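Local atomic coordinates of glycosyltransferase Gtf1 (Streptococcus pneumoniae, PDB entry 4PQG), a protein that belongs to the GT-B class of glycosyltransferases and carries an added extended beta-sheet domain, with uridine-5'-diphosphate bound in its pocket. Residues A[397-402]-A[418-423]. Residues are numbered along the deposited sequence; the frame is centred on the assembly and turned at random.
With UDP (uridine-5'-diphosphate), chain C.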
loop_
_atom_site.group_PDB
_atom_site.type_symbol
_atom_site.label_atom_id
_atom_site.label_comp_id
_atom_site.label_asym_id
_atom_site.label_seq_id
_atom_site.Cartn_x
_atom_site.Cartn_y
_atom_site.Cartn_z
ATOM N N GLN A 397 15.364 -6.772 8.013
ATOM C CA GLN A 397 16.505 -6.918 8.937
ATOM C C GLN A 397 16.332 -6.128 10.242
ATOM O O GLN A 397 17.197 -6.163 11.117
ATOM C CB GLN A 397 17.820 -6.499 8.259
ATOM C CG GLN A 397 18.096 -7.172 6.918
ATOM C CD GLN A 397 17.925 -8.683 6.954
ATOM O OE1 GLN A 397 18.458 -9.369 7.833
ATOM N NE2 GLN A 397 17.168 -9.213 5.994
ATOM N N ILE A 398 15.207 -5.430 10.370
ATOM C CA ILE A 398 15.020 -4.458 11.443
ATOM C C ILE A 398 14.461 -5.114 12.704
ATOM O O ILE A 398 14.992 -4.911 13.797
ATOM C CB ILE A 398 14.115 -3.283 10.974
ATOM C CG1 ILE A 398 14.798 -2.461 9.857
ATOM C CG2 ILE A 398 13.656 -2.422 12.147
ATOM C CD1 ILE A 398 15.986 -1.618 10.291
ATOM N N TYR A 399 13.406 -5.907 12.539
ATOM C CA TYR A 399 12.632 -6.459 13.650
ATOM C C TYR A 399 13.486 -7.237 14.648
ATOM O O TYR A 399 13.330 -7.076 15.855
ATOM C CB TYR A 399 11.587 -7.430 13.133
ATOM C CG TYR A 399 10.401 -6.845 12.404
ATOM C CD1 TYR A 399 9.392 -6.175 13.098
ATOM C CD2 TYR A 399 10.253 -7.028 11.026
ATOM C CE1 TYR A 399 8.284 -5.672 12.439
ATOM C CE2 TYR A 399 9.150 -6.524 10.354
ATOM C CZ TYR A 399 8.166 -5.849 11.066
ATOM O OH TYR A 399 7.051 -5.358 10.420
ATOM N N SER A 400 14.362 -8.096 14.134
ATOM C CA SER A 400 15.152 -8.984 14.987
ATOM C C SER A 400 16.300 -8.256 15.721
ATOM O O SER A 400 17.106 -8.895 16.410
ATOM C CB SER A 400 15.636 -10.212 14.194
ATOM O OG SER A 400 16.446 -9.826 13.101
ATOM N N GLN A 401 16.348 -6.928 15.594
ATOM C CA GLN A 401 17.254 -6.083 16.389
ATOM C C GLN A 401 16.587 -5.613 17.696
ATOM O O GLN A 401 17.211 -4.954 18.528
ATOM C CB GLN A 401 17.714 -4.876 15.587
ATOM C CG GLN A 401 18.502 -5.229 14.332
ATOM C CD GLN A 401 18.972 -4.006 13.568
ATOM O OE1 GLN A 401 19.665 -3.147 14.107
ATOM N NE2 GLN A 401 18.606 -3.932 12.294
ATOM N N TYR A 402 15.324 -5.985 17.876
ATOM C CA TYR A 402 14.523 -5.507 19.003
ATOM C C TYR A 402 14.043 -6.653 19.895
ATOM O O TYR A 402 14.154 -7.825 19.541
ATOM C CB TYR A 402 13.325 -4.682 18.489
ATOM C CG TYR A 402 13.715 -3.398 17.782
ATOM C CD1 TYR A 402 13.733 -2.188 18.465
ATOM C CD2 TYR A 402 14.071 -3.398 16.421
ATOM C CE1 TYR A 402 14.081 -1.010 17.827
ATOM C CE2 TYR A 402 14.420 -2.223 15.774
ATOM C CZ TYR A 402 14.425 -1.036 16.485
ATOM O OH TYR A 402 14.769 0.139 15.872
ATOM N N LEU A 418 2.536 -7.694 12.332
ATOM C CA LEU A 418 2.393 -8.659 13.428
ATOM C C LEU A 418 3.008 -10.011 13.029
ATOM O O LEU A 418 3.744 -10.621 13.796
ATOM C CB LEU A 418 0.924 -8.828 13.824
ATOM C CG LEU A 418 0.056 -7.594 14.113
ATOM C CD1 LEU A 418 -1.360 -8.034 14.439
ATOM C CD2 LEU A 418 0.645 -6.744 15.235
ATOM N N MET A 419 2.715 -10.450 11.814
ATOM C CA MET A 419 3.318 -11.663 11.237
ATOM C C MET A 419 4.830 -11.511 11.094
ATOM O O MET A 419 5.609 -12.390 11.477
ATOM C CB MET A 419 2.700 -11.964 9.864
ATOM C CG MET A 419 3.259 -13.223 9.201
ATOM S SD MET A 419 2.902 -13.293 7.438
ATOM C CE MET A 419 4.042 -12.031 6.860
ATOM N N GLU A 420 5.238 -10.379 10.540
ATOM C CA GLU A 420 6.644 -10.078 10.377
ATOM C C GLU A 420 7.342 -10.058 11.732
ATOM O O GLU A 420 8.399 -10.683 11.896
ATOM C CB GLU A 420 6.824 -8.760 9.610
ATOM C CG GLU A 420 6.450 -8.878 8.125
ATOM C CD GLU A 420 6.174 -7.535 7.424
ATOM O OE1 GLU A 420 6.575 -6.475 7.961
ATOM O OE2 GLU A 420 5.535 -7.560 6.336
ATOM N N ALA A 421 6.742 -9.375 12.706
ATOM C CA ALA A 421 7.290 -9.333 14.068
ATOM C C ALA A 421 7.492 -10.733 14.697
ATOM O O ALA A 421 8.565 -11.019 15.205
ATOM C CB ALA A 421 6.442 -8.427 14.961
ATOM N N ILE A 422 6.488 -11.600 14.659
ATOM C CA ILE A 422 6.649 -12.934 15.278
ATOM C C ILE A 422 7.622 -13.839 14.499
ATOM O O ILE A 422 8.287 -14.702 15.089
ATOM C CB ILE A 422 5.309 -13.689 15.529
ATOM C CG1 ILE A 422 4.591 -14.021 14.219
ATOM C CG2 ILE A 422 4.405 -12.911 16.488
ATOM C CD1 ILE A 422 3.634 -15.190 14.326
ATOM N N GLY A 423 7.680 -13.648 13.178
ATOM C CA GLY A 423 8.654 -14.337 12.326
ATOM C C GLY A 423 10.091 -13.980 12.658
ATOM O O GLY A 423 11.005 -14.738 12.344
HETATM N N1 UDP C . 5.907 -1.184 6.414
HETATM C C2 UDP C . 7.201 -0.922 5.914
HETATM N N3 UDP C . 7.954 -0.014 6.517
HETATM C C4 UDP C . 7.535 0.679 7.586
HETATM C C5 UDP C . 6.258 0.456 8.108
HETATM C C6 UDP C . 5.452 -0.507 7.489
HETATM O O2 UDP C . 7.654 -1.543 4.920
HETATM O O4 UDP C . 8.311 1.518 8.097
HETATM C "C1'" UDP C . 5.111 -2.227 5.749
HETATM C "C2'" UDP C . 5.087 -3.466 6.640
HETATM O "O2'" UDP C . 6.219 -4.339 6.457
HETATM C "C3'" UDP C . 3.783 -4.162 6.289
HETATM C "C4'" UDP C . 2.897 -3.035 5.763
HETATM O "O4'" UDP C . 3.733 -1.875 5.616
HETATM O "O3'" UDP C . 3.986 -5.126 5.250
HETATM C "C5'" UDP C . 1.763 -2.678 6.722
HETATM O "O5'" UDP C . 0.806 -3.723 6.693
HETATM P PA UDP C . -0.185 -3.987 7.927
HETATM O O1A UDP C . -1.087 -5.142 7.580
HETATM O O2A UDP C . 0.678 -4.090 9.161
HETATM O O3A UDP C . -0.969 -2.606 8.210
HETATM P PB UDP C . -1.981 -1.753 7.292
HETATM O O1B UDP C . -3.068 -1.331 8.254
HETATM O O2B UDP C . -1.139 -0.612 6.745
HETATM O O3B UDP C . -2.516 -2.711 6.245
#
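Tyr-399 lays one face of its ring on the backbone of helix 416-423, where Glu-420 C and Ala-421 N sit 4.1 and 4.0 Å above the ring plane. With CG anti to the carbonyl carbon (chi1 -72°), the ring runs from the short 3-10 turn across to the helix. The packing is tightest at the hydroxyl-bearing half, where Glu-420 CB comes within 3.3 Å of Tyr-399 CE2; towards the ring's root, Tyr-399 CD1 is 3.9 Å from Ala-421 CA, and Ile-332 and Leu-426 add apolar contacts. Tyr-399 OH donates a 2.7 Å hydrogen bond to Glu-420 OE1, meeting it on the anti side, 19° out of the carboxylate plane, with ring and carboxylate planes 65° apart. The same OE1 accepts O2' of UDP at 2.6 Å, while Glu-420 OE2 takes O3' at 3.1 Å and a further bond from Tyr-31. Donors on both oxygens thus fix the rotation of the carboxylate. By contrast, Gln-397 and Gln-401 lie on the exposed side of the turn, joined by Gln-401 NE2 to Gln-397 O (2.9 Å), without touching the helix. A glutamate holding both ribose hydroxyls, here steadied by a second-shell tyrosine, is characteristic of the nucleotide site in the C-terminal Rossmann-like domain of GT-B glycosyltransferases.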